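Local coordinates for 450aa long hypothetical fmu protein (Pyrococcus horikoshii, PDB 2YXL) that probably transfers a methyl group from S-adenosyl-L-methionine to carbon 5 of cytosines in RNA, at residues N109-A114 with L133-F138; G167-E172 with P433-T438; I187-N192 with L222-P227; E245-V250 with F441-L446; F411-L416 with E426-A431. All coordinates share one frame; numbering follows the deposited sequence.

Contact 1: residues N109-A114 with L133-F138; sequences NLRWKA and LLDKIF
Leu110 and Arg111 on helix 104-121 meet Leu134, Asp135 and Phe138 on helix 124-138 in a helical hairpin whose arms run roughly antiparallel. The local axes are 153° apart and come within 10.9 Å. Leu134 is the apolar centre. Its CD1 lies 3.8 Å from Arg111 CB and also touches the backbone between Leu110 and Arg111, a fit that suits a branched side chain pressed onto a helix surface. Leu110 reaches past it, and its CD1 meets the Phe138 ring edge-on, 3.7 Å from CZ. This apolar side of the all-helical N-terminal part of the chain continues onto helix 84-99, where Phe138 rests on Ala97. Toward solvent the chemistry turns polar. Arg111 leaves its helix with CG anti to the backbone N (chi1 -178°), and its chain bends at chi3. One face of the guanidinium lies over Leu134, with NH2 3.4 Å from Leu134 CB. At the guanidinium edge, the same NH2 forms a salt bridge with Asp135 OD2 at 2.9 Å, although the hydrogen bond within it is weak and bent. Arg111 NH1 is hydrogen-bonded to the carbonyl O of Trp131, whose ring makes a cation-pi contact with the arginine.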
# COMPACT_ATOMS: atom_id res chain seq x y z
N ASN A 109 25.23 -17.30 -11.27
CA ASN A 109 24.80 -15.98 -11.73
C ASN A 109 24.83 -14.93 -10.61
O ASN A 109 25.14 -13.76 -10.85
CB ASN A 109 23.41 -16.05 -12.37
CG ASN A 109 23.41 -16.75 -13.73
OD1 ASN A 109 22.35 -17.10 -14.26
ND2 ASN A 109 24.59 -16.94 -14.31
N LEU A 110 24.53 -15.37 -9.38
CA LEU A 110 24.69 -14.52 -8.20
C LEU A 110 26.15 -14.14 -7.99
O LEU A 110 26.46 -13.01 -7.64
CB LEU A 110 24.16 -15.22 -6.95
CG LEU A 110 22.67 -15.13 -6.64
CD1 LEU A 110 22.32 -16.10 -5.53
CD2 LEU A 110 22.28 -13.70 -6.26
N ARG A 111 27.05 -15.10 -8.21
CA ARG A 111 28.48 -14.88 -8.00
C ARG A 111 29.09 -13.95 -9.05
O ARG A 111 29.86 -13.05 -8.70
CB ARG A 111 29.24 -16.21 -7.94
CG ARG A 111 30.74 -16.04 -7.68
CD ARG A 111 31.42 -17.35 -7.27
NE ARG A 111 31.20 -17.70 -5.86
CZ ARG A 111 31.72 -17.05 -4.82
NH1 ARG A 111 32.51 -15.99 -4.99
NH2 ARG A 111 31.45 -17.47 -3.59
N TRP A 112 28.74 -14.15 -10.31
CA TRP A 112 29.39 -13.43 -11.40
C TRP A 112 28.58 -12.26 -11.96
O TRP A 112 29.13 -11.18 -12.16
CB TRP A 112 29.81 -14.39 -12.52
CG TRP A 112 30.78 -15.42 -12.03
CD1 TRP A 112 30.52 -16.73 -11.75
CD2 TRP A 112 32.17 -15.22 -11.73
NE1 TRP A 112 31.65 -17.36 -11.30
CE2 TRP A 112 32.68 -16.46 -11.28
CE3 TRP A 112 33.03 -14.12 -11.80
CZ2 TRP A 112 34.02 -16.62 -10.90
CZ3 TRP A 112 34.36 -14.28 -11.42
CH2 TRP A 112 34.84 -15.53 -10.98
N LYS A 113 27.29 -12.46 -12.19
CA LYS A 113 26.48 -11.43 -12.84
C LYS A 113 25.98 -10.36 -11.86
O LYS A 113 25.86 -9.19 -12.24
CB LYS A 113 25.31 -12.04 -13.63
CG LYS A 113 25.64 -13.33 -14.39
CD LYS A 113 26.77 -13.16 -15.41
CE LYS A 113 26.26 -12.79 -16.79
NZ LYS A 113 27.37 -12.75 -17.78
N ALA A 114 25.69 -10.76 -10.62
CA ALA A 114 25.26 -9.82 -9.58
C ALA A 114 26.41 -8.93 -9.12
O ALA A 114 26.24 -7.72 -8.95
CB ALA A 114 24.65 -10.56 -8.40
N LEU A 133 31.72 -12.24 0.06
CA LEU A 133 30.75 -12.65 1.08
C LEU A 133 29.87 -13.84 0.68
O LEU A 133 29.28 -14.49 1.55
CB LEU A 133 29.84 -11.47 1.46
CG LEU A 133 30.45 -10.33 2.27
CD1 LEU A 133 29.49 -9.17 2.26
CD2 LEU A 133 30.80 -10.76 3.69
N LEU A 134 29.78 -14.11 -0.62
CA LEU A 134 28.85 -15.11 -1.13
C LEU A 134 28.89 -16.48 -0.44
O LEU A 134 27.84 -17.01 -0.06
CB LEU A 134 28.98 -15.27 -2.65
CG LEU A 134 27.93 -14.59 -3.53
CD1 LEU A 134 27.54 -15.56 -4.63
CD2 LEU A 134 26.68 -14.19 -2.75
N ASP A 135 30.09 -17.03 -0.26
CA ASP A 135 30.26 -18.33 0.38
C ASP A 135 29.76 -18.36 1.83
O ASP A 135 29.13 -19.33 2.25
CB ASP A 135 31.72 -18.80 0.30
CG ASP A 135 32.05 -19.49 -1.02
OD1 ASP A 135 33.25 -19.75 -1.27
OD2 ASP A 135 31.12 -19.77 -1.81
N LYS A 136 30.04 -17.30 2.58
CA LYS A 136 29.56 -17.16 3.96
C LYS A 136 28.03 -17.22 4.02
O LYS A 136 27.47 -17.86 4.92
CB LYS A 136 30.05 -15.84 4.58
CG LYS A 136 31.52 -15.83 5.00
CD LYS A 136 31.70 -16.20 6.48
CE LYS A 136 32.08 -17.66 6.69
NZ LYS A 136 33.51 -17.93 6.35
N ILE A 137 27.38 -16.57 3.06
CA ILE A 137 25.92 -16.55 2.95
C ILE A 137 25.36 -17.95 2.66
O ILE A 137 24.39 -18.38 3.29
CB ILE A 137 25.45 -15.52 1.89
CG1 ILE A 137 25.72 -14.09 2.38
CG2 ILE A 137 23.98 -15.71 1.54
CD1 ILE A 137 25.67 -13.03 1.30
N PHE A 138 25.99 -18.66 1.73
CA PHE A 138 25.53 -20.00 1.36
C PHE A 138 25.84 -21.08 2.42
O PHE A 138 25.27 -22.16 2.39
CB PHE A 138 26.04 -20.40 -0.02
CG PHE A 138 25.26 -19.79 -1.15
CD1 PHE A 138 25.71 -18.65 -1.79
CD2 PHE A 138 24.04 -20.35 -1.55
CE1 PHE A 138 24.98 -18.06 -2.82
CE2 PHE A 138 23.30 -19.77 -2.58
CZ PHE A 138 23.78 -18.62 -3.22

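Contact 2: residues G167-E172 with P433-T438; sequences GILGDE and PHRHST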
# COMPACT_ATOMS: atom_id res chain seq x y z
N GLY A 167 -2.67 -6.62 21.46
CA GLY A 167 -3.48 -5.70 22.26
C GLY A 167 -4.77 -5.26 21.58
O GLY A 167 -5.67 -4.72 22.23
N ILE A 168 -4.86 -5.50 20.27
CA ILE A 168 -6.02 -5.11 19.47
C ILE A 168 -6.89 -6.31 19.10
O ILE A 168 -8.12 -6.23 19.18
CB ILE A 168 -5.59 -4.33 18.19
CG1 ILE A 168 -4.78 -3.09 18.56
CG2 ILE A 168 -6.82 -3.94 17.35
CD1 ILE A 168 -4.07 -2.42 17.40
N LEU A 169 -6.27 -7.42 18.72
CA LEU A 169 -7.00 -8.57 18.18
C LEU A 169 -7.05 -9.80 19.09
O LEU A 169 -7.96 -10.62 18.97
CB LEU A 169 -6.46 -8.95 16.80
CG LEU A 169 -6.76 -7.98 15.65
CD1 LEU A 169 -6.05 -8.43 14.39
CD2 LEU A 169 -8.26 -7.85 15.40
N GLY A 170 -6.07 -9.93 19.98
CA GLY A 170 -6.00 -11.05 20.92
C GLY A 170 -5.88 -12.40 20.25
O GLY A 170 -4.85 -12.71 19.64
N ASP A 171 -6.94 -13.20 20.35
CA ASP A 171 -7.00 -14.54 19.76
C ASP A 171 -6.82 -14.54 18.24
O ASP A 171 -6.34 -15.52 17.67
CB ASP A 171 -8.33 -15.22 20.10
CG ASP A 171 -8.47 -15.55 21.58
OD1 ASP A 171 -9.52 -16.10 21.97
OD2 ASP A 171 -7.53 -15.27 22.36
N GLU A 172 -7.20 -13.44 17.60
CA GLU A 172 -7.17 -13.32 16.15
C GLU A 172 -5.81 -12.88 15.58
O GLU A 172 -5.66 -12.78 14.36
CB GLU A 172 -8.28 -12.37 15.67
CG GLU A 172 -9.69 -12.92 15.85
CD GLU A 172 -10.78 -11.96 15.39
OE1 GLU A 172 -10.49 -11.05 14.58
OE2 GLU A 172 -11.93 -12.13 15.83
N PRO A 433 -7.98 -7.77 7.08
CA PRO A 433 -7.48 -8.71 6.06
C PRO A 433 -7.93 -10.15 6.28
O PRO A 433 -8.35 -10.81 5.33
CB PRO A 433 -5.95 -8.60 6.20
CG PRO A 433 -5.72 -7.26 6.82
CD PRO A 433 -6.88 -7.04 7.74
N HIS A 434 -7.87 -10.62 7.53
CA HIS A 434 -8.20 -12.00 7.86
C HIS A 434 -9.70 -12.28 7.91
O HIS A 434 -10.12 -13.44 7.85
CB HIS A 434 -7.52 -12.43 9.17
CG HIS A 434 -7.99 -11.66 10.38
ND1 HIS A 434 -7.77 -10.31 10.54
CD2 HIS A 434 -8.66 -12.07 11.48
CE1 HIS A 434 -8.29 -9.92 11.68
NE2 HIS A 434 -8.84 -10.97 12.28
N ARG A 435 -10.51 -11.23 8.01
CA ARG A 435 -11.97 -11.37 7.99
C ARG A 435 -12.58 -11.07 6.62
O ARG A 435 -13.57 -11.69 6.24
CB ARG A 435 -12.63 -10.45 9.03
CG ARG A 435 -12.27 -10.74 10.48
CD ARG A 435 -13.10 -9.88 11.41
NE ARG A 435 -12.44 -9.65 12.70
CZ ARG A 435 -12.85 -8.77 13.61
NH1 ARG A 435 -13.92 -8.01 13.38
NH2 ARG A 435 -12.19 -8.64 14.75
N HIS A 436 -11.99 -10.14 5.88
CA HIS A 436 -12.65 -9.58 4.69
C HIS A 436 -11.87 -9.66 3.39
O HIS A 436 -12.40 -9.31 2.33
CB HIS A 436 -13.08 -8.13 4.95
CG HIS A 436 -13.90 -7.96 6.19
ND1 HIS A 436 -13.45 -7.27 7.29
CD2 HIS A 436 -15.15 -8.38 6.49
CE1 HIS A 436 -14.39 -7.26 8.22
NE2 HIS A 436 -15.43 -7.93 7.76
N SER A 437 -10.61 -10.11 3.45
CA SER A 437 -9.74 -10.18 2.27
C SER A 437 -9.57 -8.84 1.55
O SER A 437 -9.51 -8.77 0.32
CB SER A 437 -10.22 -11.27 1.29
OG SER A 437 -10.10 -12.55 1.88
N THR A 438 -9.50 -7.78 2.34
CA THR A 438 -9.11 -6.46 1.86
C THR A 438 -8.13 -5.90 2.90
O THR A 438 -7.87 -6.56 3.90
CB THR A 438 -10.35 -5.54 1.65
OG1 THR A 438 -9.97 -4.35 0.95
CG2 THR A 438 -11.03 -5.18 2.98
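Glu172 holds both His434 and Arg435 through a single oxygen, OE1, which accepts three hydrogen bonds. Among the charged contacts, Arg435 presents its side: NE and NH2 both donate to Glu172 OE1, each at 3.0 Å, forming a salt bridge. The acceptor lies near the guanidinium plane, while the carboxylate is turned 77° against it, and both nitrogens arrive on the syn side of OE1. The arginine chain is extended from CG to NE, as this reach requires. The remaining guanidinium nitrogen, NH1, forms a salt bridge with Asp421, so the cation is shared between two carboxylates. The other hydrogen bond comes from His434, whose NE2 donates to Glu172 OE1 at 2.8 Å with a nearly straight angle of 167°. It approaches from the anti side, leaving the syn side to the arginine. The neighbouring charges probably favour an ionised glutamate.

The apolar part is small. Leu169, in the last turn of its helix, meets the imidazole tip to tip, CD1 being 3.8 Å from His434 CE1, and CD2 passes Arg435 NH2 at 4.1 Å. Gly170, with positive phi, then takes the chain out of that helix toward Glu172. The whole is a His-carboxylate hydrogen bond combined with a side-on Arg-Glu salt bridge, at the surface where the ferredoxin-like region meets the methyltransferase region.

Contact 3: residues I187-N192 with L222-P227; sequences ISIRVN and LKIKGP
Ile187, Ile189, Leu222 and Ile224 cover one face of a two-strand pairing whose opposite face carries Ser188 and Lys223. Helix 198-207 packs on the isoleucine-leucine face, where Leu222 touches Val201 and Ile202 and Ile224 touches Leu205; beta-branched and leucine side chains suit this largely buried layer. On the other face Ser188, small and polar, gives its OG to the carbonyl O of Gln244. The two outer edges are taken up by further strands, 212-214 beside Lys223 and 241-243 beside Arg190.

Between the strands the backbone does the joining. Ile187 and Ile224 form one antiparallel hydrogen-bonded pair, with Ile187 N 2.7 Å from Ile224 O and Ile224 N 2.8 Å from Ile187 O. Ile189 and Leu222 form the next such pair, Ile189 N lying 2.9 Å from Leu222 O. Ser188 and Lys223 sit between them as a non-hydrogen-bonded pair, where Lys223 CA turns its hydrogen to Ile187 O.

Ile189 sets CG1 between its backbone N and carbonyl carbon (chi1 59°), which brings CG1 to 4.0 Å from Leu222 CB. Further along, Val191 CG2 meets Leu222 CD1 at 3.7 Å. At the other end Ile187 CD1 lies over Gly226 CA, where the chain leaves the strand. Strands 186-191 and 221-225 are the two central strands of the four-stranded antiparallel sheet, in the order 2-3-1-4 of a ferredoxin-like fold.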
# COMPACT_ATOMS: atom_id res chain seq x y z
N ILE A 187 -4.63 -8.54 -7.59
CA ILE A 187 -4.62 -7.08 -7.67
C ILE A 187 -6.07 -6.60 -7.71
O ILE A 187 -6.89 -7.13 -8.46
CB ILE A 187 -3.87 -6.58 -8.93
CG1 ILE A 187 -2.41 -7.08 -8.92
CG2 ILE A 187 -3.90 -5.05 -9.01
CD1 ILE A 187 -1.81 -7.26 -10.31
N SER A 188 -6.37 -5.59 -6.90
CA SER A 188 -7.70 -5.03 -6.81
C SER A 188 -7.82 -3.75 -7.64
O SER A 188 -7.00 -2.84 -7.51
CB SER A 188 -8.05 -4.77 -5.34
OG SER A 188 -9.40 -4.34 -5.21
N ILE A 189 -8.85 -3.70 -8.49
CA ILE A 189 -9.09 -2.54 -9.36
C ILE A 189 -10.55 -2.08 -9.30
O ILE A 189 -11.44 -2.88 -9.01
CB ILE A 189 -8.69 -2.81 -10.85
CG1 ILE A 189 -9.47 -4.00 -11.43
CG2 ILE A 189 -7.18 -3.01 -10.99
CD1 ILE A 189 -9.46 -4.07 -12.95
N ARG A 190 -10.78 -0.80 -9.57
CA ARG A 190 -12.14 -0.26 -9.67
C ARG A 190 -12.45 0.10 -11.12
O ARG A 190 -11.60 0.65 -11.83
CB ARG A 190 -12.33 0.96 -8.77
CG ARG A 190 -13.79 1.24 -8.44
CD ARG A 190 -13.99 2.57 -7.71
NE ARG A 190 -13.88 3.72 -8.61
CZ ARG A 190 -12.89 4.60 -8.60
NH1 ARG A 190 -11.89 4.50 -7.72
NH2 ARG A 190 -12.90 5.60 -9.46
N VAL A 191 -13.67 -0.22 -11.55
CA VAL A 191 -14.14 0.12 -12.89
C VAL A 191 -14.76 1.51 -12.88
O VAL A 191 -15.65 1.81 -12.07
CB VAL A 191 -15.15 -0.94 -13.42
CG1 VAL A 191 -15.84 -0.46 -14.69
CG2 VAL A 191 -14.45 -2.26 -13.66
N ASN A 192 -14.27 2.37 -13.77
CA ASN A 192 -14.78 3.73 -13.92
C ASN A 192 -16.12 3.74 -14.65
O ASN A 192 -16.17 3.70 -15.88
CB ASN A 192 -13.74 4.60 -14.65
CG ASN A 192 -14.16 6.06 -14.79
OD1 ASN A 192 -13.61 6.79 -15.61
ND2 ASN A 192 -15.12 6.49 -13.99
N LEU A 222 -12.97 -5.28 -8.92
CA LEU A 222 -12.56 -6.57 -9.47
C LEU A 222 -11.21 -6.98 -8.92
O LEU A 222 -10.29 -6.16 -8.83
CB LEU A 222 -12.49 -6.52 -11.00
CG LEU A 222 -13.67 -5.98 -11.80
CD1 LEU A 222 -13.26 -5.79 -13.25
CD2 LEU A 222 -14.89 -6.89 -11.69
N LYS A 223 -11.09 -8.24 -8.54
CA LYS A 223 -9.79 -8.81 -8.21
C LYS A 223 -9.28 -9.56 -9.43
O LYS A 223 -9.96 -10.43 -9.98
CB LYS A 223 -9.87 -9.70 -6.97
CG LYS A 223 -10.20 -8.92 -5.70
CD LYS A 223 -10.41 -9.82 -4.48
CE LYS A 223 -10.54 -9.00 -3.18
NZ LYS A 223 -11.85 -8.25 -3.07
N ILE A 224 -8.09 -9.19 -9.89
CA ILE A 224 -7.45 -9.83 -11.03
C ILE A 224 -6.15 -10.50 -10.62
O ILE A 224 -5.40 -9.96 -9.80
CB ILE A 224 -7.24 -8.86 -12.23
CG1 ILE A 224 -6.25 -7.74 -11.88
CG2 ILE A 224 -8.58 -8.29 -12.71
CD1 ILE A 224 -5.73 -6.96 -13.09
N LYS A 225 -5.90 -11.69 -11.16
CA LYS A 225 -4.71 -12.46 -10.82
C LYS A 225 -3.53 -11.98 -11.67
O LYS A 225 -3.54 -12.11 -12.89
CB LYS A 225 -4.96 -13.96 -11.03
CG LYS A 225 -3.98 -14.87 -10.29
CD LYS A 225 -4.40 -16.33 -10.39
CE LYS A 225 -3.81 -17.19 -9.28
NZ LYS A 225 -2.36 -17.49 -9.49
N GLY A 226 -2.52 -11.43 -11.00
CA GLY A 226 -1.31 -10.94 -11.66
C GLY A 226 -0.52 -12.05 -12.34
O GLY A 226 -0.84 -13.23 -12.18
N PRO A 227 0.53 -11.68 -13.11
CA PRO A 227 0.96 -10.30 -13.34
C PRO A 227 0.15 -9.60 -14.43
O PRO A 227 -0.30 -10.24 -15.38
CB PRO A 227 2.41 -10.46 -13.77
CG PRO A 227 2.47 -11.80 -14.42
CD PRO A 227 1.39 -12.65 -13.81

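Contact 4: residues E245-V250 with F441-L446; sequences EEASAV and FFYALL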
# COMPACT_ATOMS: atom_id res chain seq x y z
N GLU A 245 -8.16 -0.67 -3.53
CA GLU A 245 -8.63 -1.73 -2.65
C GLU A 245 -10.13 -1.62 -2.42
O GLU A 245 -10.69 -0.52 -2.49
CB GLU A 245 -7.89 -1.69 -1.30
CG GLU A 245 -6.38 -1.91 -1.39
CD GLU A 245 -5.99 -3.30 -1.87
OE1 GLU A 245 -6.82 -4.24 -1.84
OE2 GLU A 245 -4.82 -3.47 -2.29
N GLU A 246 -10.76 -2.76 -2.15
CA GLU A 246 -12.20 -2.80 -1.87
C GLU A 246 -12.59 -1.85 -0.74
O GLU A 246 -13.55 -1.09 -0.86
CB GLU A 246 -12.64 -4.23 -1.56
CG GLU A 246 -14.16 -4.41 -1.46
CD GLU A 246 -14.55 -5.76 -0.90
OE1 GLU A 246 -14.95 -6.65 -1.69
OE2 GLU A 246 -14.44 -5.96 0.33
N ALA A 247 -11.82 -1.88 0.35
CA ALA A 247 -12.06 -1.03 1.52
C ALA A 247 -12.06 0.47 1.17
O ALA A 247 -12.88 1.23 1.69
CB ALA A 247 -11.04 -1.32 2.61
N SER A 248 -11.15 0.87 0.29
CA SER A 248 -11.08 2.26 -0.17
C SER A 248 -12.28 2.68 -1.01
O SER A 248 -12.72 3.82 -0.94
CB SER A 248 -9.78 2.49 -0.94
OG SER A 248 -8.65 2.35 -0.10
N ALA A 249 -12.80 1.74 -1.81
CA ALA A 249 -13.98 2.00 -2.63
C ALA A 249 -15.25 2.19 -1.80
O ALA A 249 -16.11 3.00 -2.15
CB ALA A 249 -14.19 0.88 -3.62
N VAL A 250 -15.35 1.44 -0.70
CA VAL A 250 -16.48 1.53 0.23
C VAL A 250 -16.56 2.93 0.87
O VAL A 250 -17.65 3.48 1.04
CB VAL A 250 -16.39 0.43 1.33
CG1 VAL A 250 -17.38 0.68 2.47
CG2 VAL A 250 -16.60 -0.95 0.72
N PHE A 441 -8.73 -1.31 7.54
CA PHE A 441 -9.31 -0.01 7.25
C PHE A 441 -10.22 0.46 8.39
O PHE A 441 -10.72 -0.35 9.17
CB PHE A 441 -10.11 -0.07 5.95
CG PHE A 441 -9.99 1.15 5.09
CD1 PHE A 441 -11.00 2.11 5.08
CD2 PHE A 441 -8.88 1.35 4.28
CE1 PHE A 441 -10.91 3.24 4.28
CE2 PHE A 441 -8.77 2.48 3.47
CZ PHE A 441 -9.79 3.43 3.47
N PHE A 442 -10.42 1.77 8.47
CA PHE A 442 -11.26 2.37 9.50
C PHE A 442 -12.17 3.43 8.91
O PHE A 442 -11.76 4.20 8.05
CB PHE A 442 -10.40 2.96 10.62
CG PHE A 442 -11.20 3.58 11.73
CD1 PHE A 442 -11.84 2.79 12.68
CD2 PHE A 442 -11.30 4.97 11.84
CE1 PHE A 442 -12.56 3.36 13.71
CE2 PHE A 442 -12.03 5.55 12.87
CZ PHE A 442 -12.66 4.74 13.80
N TYR A 443 -13.42 3.45 9.39
CA TYR A 443 -14.44 4.38 8.91
C TYR A 443 -15.11 5.09 10.08
O TYR A 443 -15.51 4.44 11.06
CB TYR A 443 -15.52 3.64 8.11
CG TYR A 443 -15.02 2.74 7.01
CD1 TYR A 443 -14.52 1.47 7.30
CD2 TYR A 443 -15.08 3.14 5.67
CE1 TYR A 443 -14.06 0.63 6.30
CE2 TYR A 443 -14.63 2.30 4.65
CZ TYR A 443 -14.12 1.05 4.98
OH TYR A 443 -13.66 0.21 4.00
N ALA A 444 -15.26 6.41 9.98
CA ALA A 444 -16.03 7.18 10.95
C ALA A 444 -16.83 8.25 10.24
O ALA A 444 -16.27 9.20 9.69
CB ALA A 444 -15.11 7.80 11.98
N LEU A 445 -18.15 8.07 10.22
CA LEU A 445 -19.05 9.02 9.58
C LEU A 445 -19.64 9.98 10.60
O LEU A 445 -20.17 9.57 11.64
CB LEU A 445 -20.15 8.30 8.78
CG LEU A 445 -21.01 9.14 7.83
CD1 LEU A 445 -20.19 9.75 6.69
CD2 LEU A 445 -22.16 8.31 7.27
N LEU A 446 -19.54 11.27 10.30
CA LEU A 446 -19.89 12.33 11.23
C LEU A 446 -20.78 13.35 10.53
O LEU A 446 -20.58 13.63 9.35
CB LEU A 446 -18.61 13.02 11.73
CG LEU A 446 -17.50 12.10 12.26
CD1 LEU A 446 -16.11 12.64 11.94
CD2 LEU A 446 -17.67 11.84 13.75
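Phe441 lays its ring against the first turn of helix 246-255, with CG 3.7 Å from Ala247 CB. The Ala247 carbonyl O and the Ser248 N both lie over one face of this ring, offset toward its rim. The small methyl of Ala247 suits this close approach, the CA atoms of Ala247 and Phe441 being 6.4 Å apart. Ser248 OG, anti to its own carbonyl carbon (chi1 -66°), meets the ring at CE2, 3.6 Å away, and also shares a weak hydrogen bond with Lys273 NZ of the predicted S-adenosyl-L-methionine site. Two residues along strand 441-447, Tyr443 points to the same helix. Its OH donates to Ala247 O at 2.6 Å, reaching the oxygen from the side, with a C=O...O angle of 109°. Val250 crosses this ring at about a right angle, its CG1 3.9 Å from Tyr443 CE2. Strand and helix run nearly parallel, 9° apart, in the methyltransferase core, and Phe441 also approaches Cys390, the predicted nucleophile. The buried phenol thus spends its proton on a backbone carbonyl, while Thr438 OG1 bonds Ala247 N, so both polar backbone atoms of this alanine are tied to the region around the strand.

Contact 5: residues F411-L416 with E426-A431; sequences FKLVPL and EGTMRA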
# COMPACT_ATOMS: atom_id res chain seq x y z
N PHE A 411 -20.65 17.81 16.23
CA PHE A 411 -20.83 16.65 15.37
C PHE A 411 -21.39 15.48 16.18
O PHE A 411 -21.29 15.46 17.41
CB PHE A 411 -19.50 16.24 14.74
CG PHE A 411 -19.08 17.11 13.59
CD1 PHE A 411 -18.46 18.34 13.82
CD2 PHE A 411 -19.30 16.71 12.28
CE1 PHE A 411 -18.07 19.15 12.76
CE2 PHE A 411 -18.91 17.51 11.21
CZ PHE A 411 -18.29 18.73 11.45
N LYS A 412 -22.00 14.53 15.48
CA LYS A 412 -22.37 13.25 16.08
C LYS A 412 -22.11 12.09 15.12
O LYS A 412 -22.13 12.26 13.90
CB LYS A 412 -23.82 13.27 16.61
CG LYS A 412 -24.90 13.62 15.60
CD LYS A 412 -25.59 12.37 15.08
CE LYS A 412 -26.96 12.71 14.51
NZ LYS A 412 -27.63 11.49 13.98
N LEU A 413 -21.86 10.92 15.69
CA LEU A 413 -21.49 9.74 14.92
C LEU A 413 -22.71 9.09 14.26
O LEU A 413 -23.67 8.72 14.94
CB LEU A 413 -20.76 8.74 15.83
CG LEU A 413 -19.86 7.66 15.24
CD1 LEU A 413 -18.73 8.25 14.40
CD2 LEU A 413 -19.29 6.81 16.36
N VAL A 414 -22.67 8.99 12.93
CA VAL A 414 -23.72 8.31 12.17
C VAL A 414 -23.36 6.83 12.10
O VAL A 414 -22.34 6.47 11.51
CB VAL A 414 -23.87 8.89 10.73
CG1 VAL A 414 -25.06 8.26 10.02
CG2 VAL A 414 -24.02 10.41 10.77
N PRO A 415 -24.21 5.96 12.69
CA PRO A 415 -23.91 4.53 12.82
C PRO A 415 -23.66 3.86 11.47
O PRO A 415 -24.37 4.12 10.50
CB PRO A 415 -25.18 3.97 13.47
CG PRO A 415 -25.81 5.12 14.16
CD PRO A 415 -25.51 6.30 13.29
N LEU A 416 -22.63 3.01 11.43
CA LEU A 416 -22.25 2.28 10.23
C LEU A 416 -22.29 0.78 10.46
O LEU A 416 -21.83 0.29 11.50
CB LEU A 416 -20.83 2.69 9.80
CG LEU A 416 -20.60 3.71 8.68
CD1 LEU A 416 -21.64 4.82 8.63
CD2 LEU A 416 -19.21 4.31 8.79
N GLU A 426 -18.68 2.26 19.07
CA GLU A 426 -19.91 1.88 18.38
C GLU A 426 -20.38 2.96 17.40
O GLU A 426 -20.51 4.13 17.76
CB GLU A 426 -21.03 1.52 19.37
CG GLU A 426 -20.94 0.10 19.90
CD GLU A 426 -22.29 -0.50 20.26
OE1 GLU A 426 -22.33 -1.69 20.65
OE2 GLU A 426 -23.32 0.20 20.15
N GLY A 427 -20.65 2.53 16.17
CA GLY A 427 -21.01 3.45 15.09
C GLY A 427 -19.91 3.55 14.05
O GLY A 427 -20.14 4.01 12.92
N THR A 428 -18.70 3.15 14.44
CA THR A 428 -17.55 3.12 13.54
C THR A 428 -17.38 1.73 12.94
O THR A 428 -17.84 0.74 13.51
CB THR A 428 -16.24 3.56 14.24
OG1 THR A 428 -15.88 2.61 15.25
CG2 THR A 428 -16.37 4.95 14.85
N MET A 429 -16.70 1.67 11.80
CA MET A 429 -16.56 0.43 11.06
C MET A 429 -15.10 0.11 10.77
O MET A 429 -14.31 1.02 10.49
CB MET A 429 -17.36 0.52 9.75
CG MET A 429 -17.46 -0.78 8.97
SD MET A 429 -18.72 -0.71 7.69
CE MET A 429 -18.04 0.52 6.57
N ARG A 430 -14.75 -1.17 10.85
CA ARG A 430 -13.40 -1.63 10.54
C ARG A 430 -13.41 -2.79 9.54
O ARG A 430 -14.26 -3.68 9.62
CB ARG A 430 -12.66 -2.05 11.80
CG ARG A 430 -12.06 -0.90 12.60
CD ARG A 430 -11.30 -1.43 13.80
NE ARG A 430 -10.50 -0.40 14.45
CZ ARG A 430 -9.17 -0.34 14.41
NH1 ARG A 430 -8.46 -1.25 13.76
NH2 ARG A 430 -8.54 0.64 15.05
N ALA A 431 -12.47 -2.75 8.60
CA ALA A 431 -12.19 -3.87 7.72
C ALA A 431 -10.90 -4.54 8.18
O ALA A 431 -9.98 -3.87 8.67
CB ALA A 431 -12.06 -3.40 6.28
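Glu426 and Gly427 meet Leu413 and Pro415 at the border of the methyltransferase sheet, where strands 412-413 and 429-431 follow one another along the same edge of strand 441-447. Taken in order, Glu426 contributes its carbonyl O, which Leu413 CD2 approaches at 3.3 Å. Gly427 comes next, with its CA 3.8 Å from that of Pro415 and 4.0 Å from Leu413 CD2. Its phi of 110° would press a CB against the preceding carbonyl O, and Leu413 CD2 occupies the same side, which suits glycine. Its carbonyl O accepts from Leu416 N at 3.1 Å, a weak bond, bent to 127°. Thr428 turns CB away from the other segment, yet its CG2 crosses Leu413 obliquely, 3.8 Å from CD2. Leu413 gets there with CG anti to its backbone N (chi1 -160°). The threonine hydroxyl is engaged with the carbonyl O of Leu425, leaving the methyl for the leucine. Met429 enters the strand proper and pairs through its backbone with Tyr443, just as Val414 does with Leu445. The Met429 side chain extends on to Pro419 and Tyr420, and across the contact Met429 CB stands 4.1 Å from Leu416 CB.

In the fold
Contacts 3 and 4 are buried: the first is backbone pairing inside the ferredoxin-like sheet, the second aromatic packing with one phenol bond beside the cofactor site. They touch each other where Ser188 meets Glu245 and Glu246. Contact 5 is partly buried in the outer part of the sheet, and its strands pair with strand 441-447 of contact 4 through backbone bonds. Contact 2, at the surface, relies on charge, and its Thr438 links it to contact 4 through Ala247 N. Contact 1 stands apart in the helical N-terminal part, its centre about 37 Å from the centre of contact 3; like contact 2 it has a salt bridge, but beside an apolar patch of leucines and a phenylalanine.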